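Local structure of uncharacterized protein TP-0789 domain-containing protein (Nitrosomonas europaea ATCC 19718, 3BUU) at residues 9-23 / 105-119. The protein is of unknown function but belongs to the LolA superfamily, and so may carry lipoproteins or other lipid-bearing ligands in the periplasm. Sequence-based numbering, arbitrary orientation. Where two conformers were deposited one is given.
Sequences AQSILEKADEIRFPQ and DIARANFTGDYHPQL
The N-terminal helix of this LolA-like fold, residues 9-20, is pinned by D17 to the loop that joins helix 103-107 to edge strand 115-125. The D17 carboxylate receives two successive backbone amides: F111 N reaches OD1 at 2.9 Å on its syn side, 29° out of the plane, while T112 N uses the syn lone pair of OD2 at 2.9 Å. T112 OG1 donates to OD2 as well (2.7 Å), from the anti side, 32° out of the carboxylate plane, so three bonds fix the rotation of the carboxylate. Water 1 ties the same hydroxyl to Q10 O. One turn earlier, L13 has CG anti to the backbone N (chi1 -170°), which lays CD1 against F111 CB (3.7 Å) and CD2 against P117 CB (4.0 Å). A9 CB continues this apolar seam along P117. Beyond the helix, Q23 NE2 donates in its amide plane to N110 OD1 (2.9 Å) and to F21 O, and A109 O lies at the edge of the F21 ring, 3.3 Å from CD2. The N53 side-chain amide hydrogen-bonds A109 N and N110 O, and R108 grips D114 side-on. I12 and P117 pack on strand 128-137, whereas F21 and P22 rest on strand 202-212.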
ATOM      1  N   ALA A   9      15.725  14.417   3.145  1.00  7.33           N
ATOM      2  CA  ALA A   9      14.998  13.133   3.289  1.00  8.17           C
ATOM      3  C   ALA A   9      13.500  13.329   3.037  1.00  7.37           C
ATOM      4  O   ALA A   9      12.858  12.496   2.403  1.00  7.80           O
ATOM      5  CB  ALA A   9      15.272  12.535   4.660  1.00  9.31           C
ATOM      6  N   GLN A  10      12.951  14.416   3.558  1.00  7.68           N
ATOM      7  CA  GLN A  10      11.531  14.702   3.370  0.70  9.02           C
ATOM      8  C   GLN A  10      11.198  14.898   1.893  1.00  8.03           C
ATOM      9  O   GLN A  10      10.177  14.371   1.389  1.00  7.80           O
ATOM     10  CB  GLN A  10      11.178  15.962   4.153  0.70  9.99           C
ATOM     11  CG  GLN A  10      11.111  15.722   5.627  0.70 12.11           C
ATOM     12  CD  GLN A  10      12.462  15.618   6.369  0.70 13.63           C
ATOM     13  OE1 GLN A  10      13.572  16.010   5.862  0.70 10.57           O
ATOM     14  NE2 GLN A  10      12.367  15.086   7.623  0.70 15.08           N
ATOM     15  N   SER A  11      12.028  15.646   1.173  1.00  8.05           N
ATOM     16  CA  SER A  11      11.733  15.884  -0.239  1.00  8.62           C
ATOM     17  C   SER A  11      11.897  14.639  -1.082  1.00  8.23           C
ATOM     18  O   SER A  11      11.133  14.432  -2.008  1.00  8.78           O
ATOM     19  CB  SER A  11      12.485  17.084  -0.802  1.00 10.65           C
ATOM     20  OG  SER A  11      13.849  16.815  -0.988  1.00 13.02           O
ATOM     21  N   ILE A  12      12.869  13.790  -0.746  1.00  7.47           N
ATOM     22  CA  ILE A  12      13.061  12.532  -1.441  1.00  7.20           C
ATOM     23  C   ILE A  12      11.800  11.676  -1.269  1.00  7.89           C
ATOM     24  O   ILE A  12      11.279  11.110  -2.225  1.00  7.74           O
ATOM     25  CB  ILE A  12      14.305  11.781  -0.919  1.00  8.46           C
ATOM     26  CG1 ILE A  12      15.588  12.564  -1.246  1.00  9.84           C
ATOM     27  CG2 ILE A  12      14.398  10.403  -1.552  1.00  9.79           C
ATOM     28  CD1 ILE A  12      16.773  12.040  -0.447  1.00 11.14           C
ATOM     29  N   LEU A  13      11.321  11.568  -0.035  1.00  7.11           N
ATOM     30  CA  LEU A  13      10.135  10.761   0.222  1.00  7.11           C
ATOM     31  C   LEU A  13       8.921  11.321  -0.509  1.00  7.23           C
ATOM     32  O   LEU A  13       8.122  10.556  -1.043  1.00  8.43           O
ATOM     33  CB  LEU A  13       9.868  10.683   1.729  1.00  7.51           C
ATOM     34  CG  LEU A  13       8.791   9.674   2.091  1.00  7.54           C
ATOM     35  CD1 LEU A  13       9.126   8.267   1.670  1.00 10.17           C
ATOM     36  CD2 LEU A  13       8.513   9.796   3.621  1.00  9.16           C
ATOM     37  N   GLU A  14       8.772  12.642  -0.495  1.00  7.33           N
ATOM     38  CA  GLU A  14       7.665  13.289  -1.215  0.50  9.12           C
ATOM     39  C   GLU A  14       7.693  12.960  -2.694  1.00  8.03           C
ATOM     40  O   GLU A  14       6.665  12.676  -3.318  1.00  8.31           O
ATOM     41  CB  GLU A  14       7.754  14.819  -1.053  0.50  9.77           C
ATOM     42  CG  GLU A  14       7.175  15.335   0.250  0.50 12.63           C
ATOM     43  CD  GLU A  14       7.594  16.749   0.636  0.50 14.39           C
ATOM     44  OE1 GLU A  14       8.533  17.333   0.048  0.50 19.49           O
ATOM     45  OE2 GLU A  14       6.976  17.271   1.588  0.50 20.69           O
ATOM     46  N   LYS A  15       8.887  13.029  -3.266  1.00  8.29           N
ATOM     47  CA  LYS A  15       9.058  12.761  -4.687  1.00  8.14           C
ATOM     48  C   LYS A  15       8.757  11.325  -5.016  1.00  8.08           C
ATOM     49  O   LYS A  15       8.106  11.042  -6.039  1.00  9.13           O
ATOM     50  CB  LYS A  15      10.424  13.198  -5.200  1.00  9.85           C
ATOM     51  CG  LYS A  15      10.585  14.712  -5.158  1.00 11.25           C
ATOM     52  CD  LYS A  15      11.968  15.238  -5.395  1.00 17.40           C
ATOM     53  CE  LYS A  15      11.979  16.761  -5.194  1.00 21.76           C
ATOM     54  NZ  LYS A  15      11.059  17.439  -6.147  1.00 27.39           N
ATOM     55  N   ALA A  16       9.208  10.406  -4.180  1.00  7.23           N
ATOM     56  CA  ALA A  16       8.884   8.994  -4.395  1.00  7.85           C
ATOM     57  C   ALA A  16       7.366   8.745  -4.262  1.00  7.56           C
ATOM     58  O   ALA A  16       6.763   8.022  -5.078  1.00  7.39           O
ATOM     59  CB  ALA A  16       9.697   8.129  -3.440  1.00  8.31           C
ATOM     60  N   ASP A  17       6.742   9.337  -3.231  1.00  7.32           N
ATOM     61  CA  ASP A  17       5.291   9.225  -3.085  1.00  7.19           C
ATOM     62  C   ASP A  17       4.538   9.735  -4.307  1.00  7.53           C
ATOM     63  O   ASP A  17       3.550   9.121  -4.726  1.00  7.61           O
ATOM     64  CB  ASP A  17       4.779  10.048  -1.908  1.00  8.01           C
ATOM     65  CG  ASP A  17       4.896   9.404  -0.528  1.00  9.28           C
ATOM     66  OD1 ASP A  17       5.065   8.183  -0.393  1.00 10.18           O
ATOM     67  OD2 ASP A  17       4.751  10.211   0.446  1.00 10.62           O
ATOM     68  N   GLU A  18       4.976  10.877  -4.854  1.00  7.64           N
ATOM     69  CA  GLU A  18       4.272  11.460  -5.982  1.00  8.63           C
ATOM     70  C   GLU A  18       4.478  10.688  -7.285  1.00  8.01           C
ATOM     71  O   GLU A  18       3.652  10.807  -8.180  1.00  8.46           O
ATOM     72  CB  GLU A  18       4.592  12.926  -6.111  1.00 11.27           C
ATOM     73  CG  GLU A  18       5.844  13.221  -6.752  1.00 15.26           C
ATOM     74  CD  GLU A  18       6.153  14.720  -6.752  1.00 18.41           C
ATOM     75  OE1 GLU A  18       5.363  15.511  -6.190  1.00 22.46           O
ATOM     76  OE2 GLU A  18       7.178  15.106  -7.312  1.00 17.14           O
ATOM     77  N   ILE A  19       5.537   9.880  -7.364  1.00  7.73           N
ATOM     78  CA  ILE A  19       5.698   8.956  -8.468  1.00  7.69           C
ATOM     79  C   ILE A  19       4.767   7.746  -8.303  1.00  7.22           C
ATOM     80  O   ILE A  19       4.175   7.292  -9.280  1.00  8.32           O
ATOM     81  CB  ILE A  19       7.164   8.591  -8.630  1.00  7.83           C
ATOM     82  CG1 ILE A  19       7.899   9.795  -9.220  1.00  9.39           C
ATOM     83  CG2 ILE A  19       7.335   7.313  -9.443  1.00  9.18           C
ATOM     84  CD1 ILE A  19       9.402   9.695  -9.083  1.00  9.88           C
ATOM     85  N   ARG A  20       4.685   7.214  -7.095  1.00  7.36           N
ATOM     86  CA  ARG A  20       3.839   6.067  -6.866  1.00  8.13           C
ATOM     87  C   ARG A  20       2.375   6.389  -7.195  1.00  7.69           C
ATOM     88  O   ARG A  20       1.725   5.618  -7.917  1.00  8.82           O
ATOM     89  CB  ARG A  20       4.001   5.652  -5.418  1.00  9.03           C
ATOM     90  CG  ARG A  20       3.048   4.541  -4.900  1.00 15.69           C
ATOM     91  CD  ARG A  20       3.374   3.134  -5.378  1.00 17.43           C
ATOM     92  NE  ARG A  20       2.611   2.217  -4.514  1.00 17.74           N
ATOM     93  CZ  ARG A  20       1.618   1.379  -4.873  1.00 18.04           C
ATOM     94  NH1 ARG A  20       1.181   1.283  -6.160  1.00 16.62           N
ATOM     95  NH2 ARG A  20       1.047   0.651  -3.908  1.00 18.70           N
ATOM     96  N   PHE A  21       1.858   7.477  -6.643  1.00  6.97           N
ATOM     97  CA  PHE A  21       0.430   7.790  -6.830  1.00  7.12           C
ATOM     98  C   PHE A  21       0.231   9.283  -6.992  1.00  7.97           C
ATOM     99  O   PHE A  21       0.962  10.092  -6.443  1.00  7.60           O
ATOM    100  CB  PHE A  21      -0.420   7.398  -5.612  1.00  7.88           C
ATOM    101  CG  PHE A  21      -0.673   5.938  -5.429  1.00  8.08           C
ATOM    102  CD1 PHE A  21      -1.120   5.139  -6.475  1.00  9.94           C
ATOM    103  CD2 PHE A  21      -0.573   5.369  -4.176  1.00 11.46           C
ATOM    104  CE1 PHE A  21      -1.457   3.787  -6.264  1.00 10.87           C
ATOM    105  CE2 PHE A  21      -0.909   4.023  -3.979  1.00 13.19           C
ATOM    106  CZ  PHE A  21      -1.347   3.249  -5.028  1.00 13.79           C
ATOM    107  N   PRO A  22      -0.836   9.660  -7.727  1.00  7.69           N
ATOM    108  CA  PRO A  22      -1.231  11.043  -7.737  1.00  8.33           C
ATOM    109  C   PRO A  22      -1.462  11.546  -6.328  1.00  7.65           C
ATOM    110  O   PRO A  22      -1.993  10.798  -5.481  1.00  7.40           O
ATOM    111  CB  PRO A  22      -2.542  11.026  -8.485  1.00 10.93           C
ATOM    112  CG  PRO A  22      -2.608   9.780  -9.188  1.00 10.83           C
ATOM    113  CD  PRO A  22      -1.757   8.799  -8.493  1.00  8.64           C
ATOM    114  N   GLN A  23      -1.083  12.797  -6.067  1.00  8.37           N
ATOM    115  CA  GLN A  23      -1.330  13.425  -4.767  1.00  8.86           C
ATOM    116  C   GLN A  23      -2.672  14.125  -4.864  1.00  8.13           C
ATOM    117  O   GLN A  23      -2.771  15.358  -4.882  1.00 10.54           O
ATOM    118  CB  GLN A  23      -0.181  14.367  -4.383  1.00  9.83           C
ATOM    119  CG  GLN A  23       1.160  13.587  -4.349  1.00 10.51           C
ATOM    120  CD  GLN A  23       1.174  12.501  -3.299  1.00 10.04           C
ATOM    121  OE1 GLN A  23       1.091  12.819  -2.107  1.00 13.13           O
ATOM    122  NE2 GLN A  23       1.177  11.234  -3.714  1.00  8.92           N
ATOM    123  N   ASP A 105      -1.172  -1.385   3.127  1.00  6.28           N
ATOM    124  CA  ASP A 105      -0.548  -1.373   1.844  1.00  6.70           C
ATOM    125  C   ASP A 105      -1.526  -1.030   0.734  1.00  6.64           C
ATOM    126  O   ASP A 105      -1.125  -0.516  -0.307  1.00  8.51           O
ATOM    127  CB  ASP A 105       0.084  -2.739   1.530  1.00  6.79           C
ATOM    128  CG  ASP A 105       1.198  -3.150   2.450  1.00  7.00           C
ATOM    129  OD1 ASP A 105       1.870  -2.261   3.004  1.00  8.48           O
ATOM    130  OD2 ASP A 105       1.402  -4.389   2.590  1.00  7.08           O
ATOM    131  N   ILE A 106      -2.806  -1.313   0.921  0.50  6.82           N
ATOM    132  CA  ILE A 106      -3.802  -0.960  -0.097  0.50  8.23           C
ATOM    133  C   ILE A 106      -4.590   0.272   0.288  0.50  7.48           C
ATOM    134  O   ILE A 106      -4.936   1.085  -0.585  0.50  7.92           O
ATOM    135  CB  ILE A 106      -4.727  -2.155  -0.350  0.50  8.19           C
ATOM    136  CG1 ILE A 106      -3.867  -3.350  -0.727  0.50  8.13           C
ATOM    137  CG2 ILE A 106      -5.799  -1.829  -1.397  0.50  9.46           C
ATOM    138  CD1 ILE A 106      -2.975  -3.167  -1.945  0.50 10.15           C
ATOM    139  N   ALA A 107      -4.839   0.450   1.572  1.00  7.11           N
ATOM    140  CA  ALA A 107      -5.731   1.516   1.989  1.00  7.85           C
ATOM    141  C   ALA A 107      -5.055   2.875   2.074  1.00  7.70           C
ATOM    142  O   ALA A 107      -5.736   3.878   1.949  1.00  8.43           O
ATOM    143  CB  ALA A 107      -6.350   1.162   3.339  1.00  8.83           C
ATOM    144  N   ARG A 108      -3.749   2.913   2.378  0.50  7.83           N
ATOM    145  CA  ARG A 108      -2.975   4.182   2.488  0.50  8.35           C
ATOM    146  C   ARG A 108      -2.505   4.574   1.103  0.50  7.79           C
ATOM    147  O   ARG A 108      -2.386   3.742   0.202  0.50 10.50           O
ATOM    148  CB  ARG A 108      -1.713   4.080   3.381  0.50  9.02           C
ATOM    149  CG  ARG A 108      -1.898   3.669   4.842  0.50 10.34           C
ATOM    150  CD  ARG A 108      -2.880   4.501   5.612  0.50 13.80           C
ATOM    151  NE  ARG A 108      -2.272   5.564   6.414  0.50  7.13           N
ATOM    152  CZ  ARG A 108      -2.971   6.269   7.284  0.50  7.63           C
ATOM    153  NH1 ARG A 108      -4.259   6.044   7.425  0.50  8.38           N
ATOM    154  NH2 ARG A 108      -2.397   7.228   7.976  0.50 12.73           N
ATOM    155  N   ALA A 109      -2.220   5.857   0.935  0.50  8.31           N
ATOM    156  CA  ALA A 109      -1.724   6.376  -0.328  0.50  8.21           C
ATOM    157  C   ALA A 109      -0.226   6.605  -0.280  0.50  8.41           C
ATOM    158  O   ALA A 109       0.480   6.354  -1.263  0.50  8.96           O
ATOM    159  CB  ALA A 109      -2.435   7.679  -0.675  0.50  7.87           C
ATOM    160  N   ASN A 110       0.251   7.085   0.864  1.00  8.00           N
ATOM    161  CA  ASN A 110       1.571   7.732   0.906  1.00  8.12           C
ATOM    162  C   ASN A 110       2.354   7.354   2.112  1.00  8.81           C
ATOM    163  O   ASN A 110       1.756   7.096   3.160  1.00  9.81           O
ATOM    164  CB  ASN A 110       1.364   9.236   0.887  1.00  9.93           C
ATOM    165  CG  ASN A 110       0.692   9.678  -0.416  1.00 10.44           C
ATOM    166  OD1 ASN A 110       1.192   9.337  -1.471  1.00 10.99           O
ATOM    167  ND2 ASN A 110      -0.457  10.339  -0.353  1.00 11.67           N
ATOM    168  N   PHE A 111       3.684   7.331   2.015  1.00  8.02           N
ATOM    169  CA  PHE A 111       4.503   7.208   3.216  1.00  8.14           C
ATOM    170  C   PHE A 111       4.551   8.531   3.989  1.00  7.94           C
ATOM    171  O   PHE A 111       4.574   8.521   5.226  1.00  8.63           O
ATOM    172  CB  PHE A 111       5.924   6.817   2.839  1.00  8.51           C
ATOM    173  CG  PHE A 111       6.063   5.416   2.316  1.00  9.14           C
ATOM    174  CD1 PHE A 111       5.778   4.309   3.113  1.00 12.25           C
ATOM    175  CD2 PHE A 111       6.513   5.223   1.023  1.00 10.80           C
ATOM    176  CE1 PHE A 111       5.935   2.998   2.591  1.00 12.52           C
ATOM    177  CE2 PHE A 111       6.702   3.930   0.536  1.00 11.73           C
ATOM    178  CZ  PHE A 111       6.395   2.829   1.331  1.00 13.79           C
ATOM    179  N   THR A 112       4.617   9.656   3.284  1.00  8.59           N
ATOM    180  CA  THR A 112       4.678  10.973   3.941  1.00  8.44           C
ATOM    181  C   THR A 112       3.492  11.111   4.871  1.00  9.57           C
ATOM    182  O   THR A 112       2.358  10.778   4.496  1.00 10.15           O
ATOM    183  CB  THR A 112       4.701  12.082   2.911  1.00  9.21           C
ATOM    184  OG1 THR A 112       5.900  11.997   2.138  1.00  9.32           O
ATOM    185  CG2 THR A 112       4.678  13.468   3.554  1.00 11.56           C
ATOM    186  N   GLY A 113       3.767  11.588   6.085  1.00  9.08           N
ATOM    187  CA  GLY A 113       2.744  11.794   7.109  1.00 10.58           C
ATOM    188  C   GLY A 113       2.644  10.636   8.094  1.00 10.36           C
ATOM    189  O   GLY A 113       2.208  10.806   9.232  1.00 11.95           O
ATOM    190  N   ASP A 114       3.016   9.438   7.657  1.00  9.30           N
ATOM    191  CA  ASP A 114       2.970   8.257   8.525  1.00  9.41           C
ATOM    192  C   ASP A 114       4.331   7.900   9.114  1.00  8.16           C
ATOM    193  O   ASP A 114       4.412   7.156  10.074  1.00  9.23           O
ATOM    194  CB  ASP A 114       2.458   7.036   7.746  1.00 10.38           C
ATOM    195  CG  ASP A 114       0.960   6.999   7.565  1.00 12.50           C
ATOM    196  OD1 ASP A 114       0.277   7.943   8.068  1.00 16.48           O
ATOM    197  OD2 ASP A 114       0.478   6.001   6.929  1.00 14.37           O
ATOM    198  N   TYR A 115       5.414   8.389   8.480  1.00  8.97           N
ATOM    199  CA  TYR A 115       6.771   8.009   8.828  1.00  8.69           C
ATOM    200  C   TYR A 115       7.647   9.241   8.831  1.00  9.96           C
ATOM    201  O   TYR A 115       7.544  10.095   7.948  1.00 11.43           O
ATOM    202  CB  TYR A 115       7.394   7.034   7.797  1.00  9.39           C
ATOM    203  CG  TYR A 115       6.595   5.769   7.693  1.00  7.81           C
ATOM    204  CD1 TYR A 115       6.835   4.699   8.551  1.00  8.10           C
ATOM    205  CD2 TYR A 115       5.549   5.662   6.799  1.00  8.34           C
ATOM    206  CE1 TYR A 115       6.037   3.554   8.523  1.00  8.49           C
ATOM    207  CE2 TYR A 115       4.739   4.534   6.765  1.00  8.54           C
ATOM    208  CZ  TYR A 115       4.975   3.482   7.628  1.00  8.21           C
ATOM    209  OH  TYR A 115       4.164   2.389   7.619  1.00 10.72           O
ATOM    210  N   HIS A 116       8.565   9.292   9.789  1.00 10.09           N
ATOM    211  CA  HIS A 116       9.630  10.296   9.776  1.00  9.63           C
ATOM    212  C   HIS A 116      10.790   9.727   8.944  1.00  8.77           C
ATOM    213  O   HIS A 116      11.270   8.640   9.263  1.00  8.87           O
ATOM    214  CB  HIS A 116      10.089  10.522  11.204  1.00 11.36           C
ATOM    215  CG  HIS A 116      11.447  11.177  11.277  1.00 15.90           C
ATOM    216  ND1 HIS A 116      11.633  12.537  11.195  1.00 20.55           N
ATOM    217  CD2 HIS A 116      12.696  10.636  11.311  1.00 15.26           C
ATOM    218  CE1 HIS A 116      12.931  12.819  11.241  1.00 17.17           C
ATOM    219  NE2 HIS A 116      13.593  11.676  11.309  1.00 20.58           N
ATOM    220  N   PRO A 117      11.206  10.407   7.870  1.00  8.94           N
ATOM    221  CA  PRO A 117      12.305   9.917   7.050  1.00  8.23           C
ATOM    222  C   PRO A 117      13.673  10.479   7.437  1.00  7.69           C
ATOM    223  O   PRO A 117      13.786  11.640   7.792  1.00  8.25           O
ATOM    224  CB  PRO A 117      11.920  10.442   5.665  1.00  9.36           C
ATOM    225  CG  PRO A 117      11.267  11.747   5.941  1.00 10.88           C
ATOM    226  CD  PRO A 117      10.590  11.604   7.289  1.00  9.72           C
ATOM    227  N   GLN A 118      14.690   9.643   7.324  1.00  7.54           N
ATOM    228  CA  GLN A 118      16.057  10.071   7.499  1.00  7.61           C
ATOM    229  C   GLN A 118      16.876   9.242   6.546  1.00  7.64           C
ATOM    230  O   GLN A 118      16.645   8.045   6.378  1.00  9.14           O
ATOM    231  CB  GLN A 118      16.478   9.824   8.949  1.00  9.98           C
ATOM    232  CG  GLN A 118      17.907  10.243   9.300  1.00 10.98           C
ATOM    233  CD  GLN A 118      18.159  10.207  10.820  1.00 13.28           C
ATOM    234  OE1 GLN A 118      17.331  10.635  11.624  1.00 18.60           O
ATOM    235  NE2 GLN A 118      19.326   9.736  11.199  1.00 17.02           N
ATOM    236  N   LEU A 119      17.883   9.863   5.940  1.00  7.05           N
ATOM    237  CA  LEU A 119      18.791   9.080   5.116  1.00  8.19           C
ATOM    238  C   LEU A 119      19.603   8.136   5.979  1.00  8.64           C
ATOM    239  O   LEU A 119      20.316   8.582   6.887  1.00 11.26           O
ATOM    240  CB  LEU A 119      19.719  10.009   4.338  1.00  9.68           C
ATOM    241  CG  LEU A 119      20.691   9.356   3.355  1.00 11.87           C
ATOM    242  CD1 LEU A 119      20.018   8.795   2.123  1.00 12.14           C
ATOM    243  CD2 LEU A 119      21.791  10.330   2.998  1.00 19.29           C
TER
HETATM  244  O   HOH W   1       8.002  13.696   2.957  1.00 17.06           O
HETATM  245  O   HOH W   2       2.379   7.211  -3.040  1.00 11.00           O
HETATM  246  O   HOH W   3       1.394   0.146  -1.113  1.00 28.59           O
HETATM  247  O   HOH W   4      -2.405  10.579  -2.751  1.00  9.77           O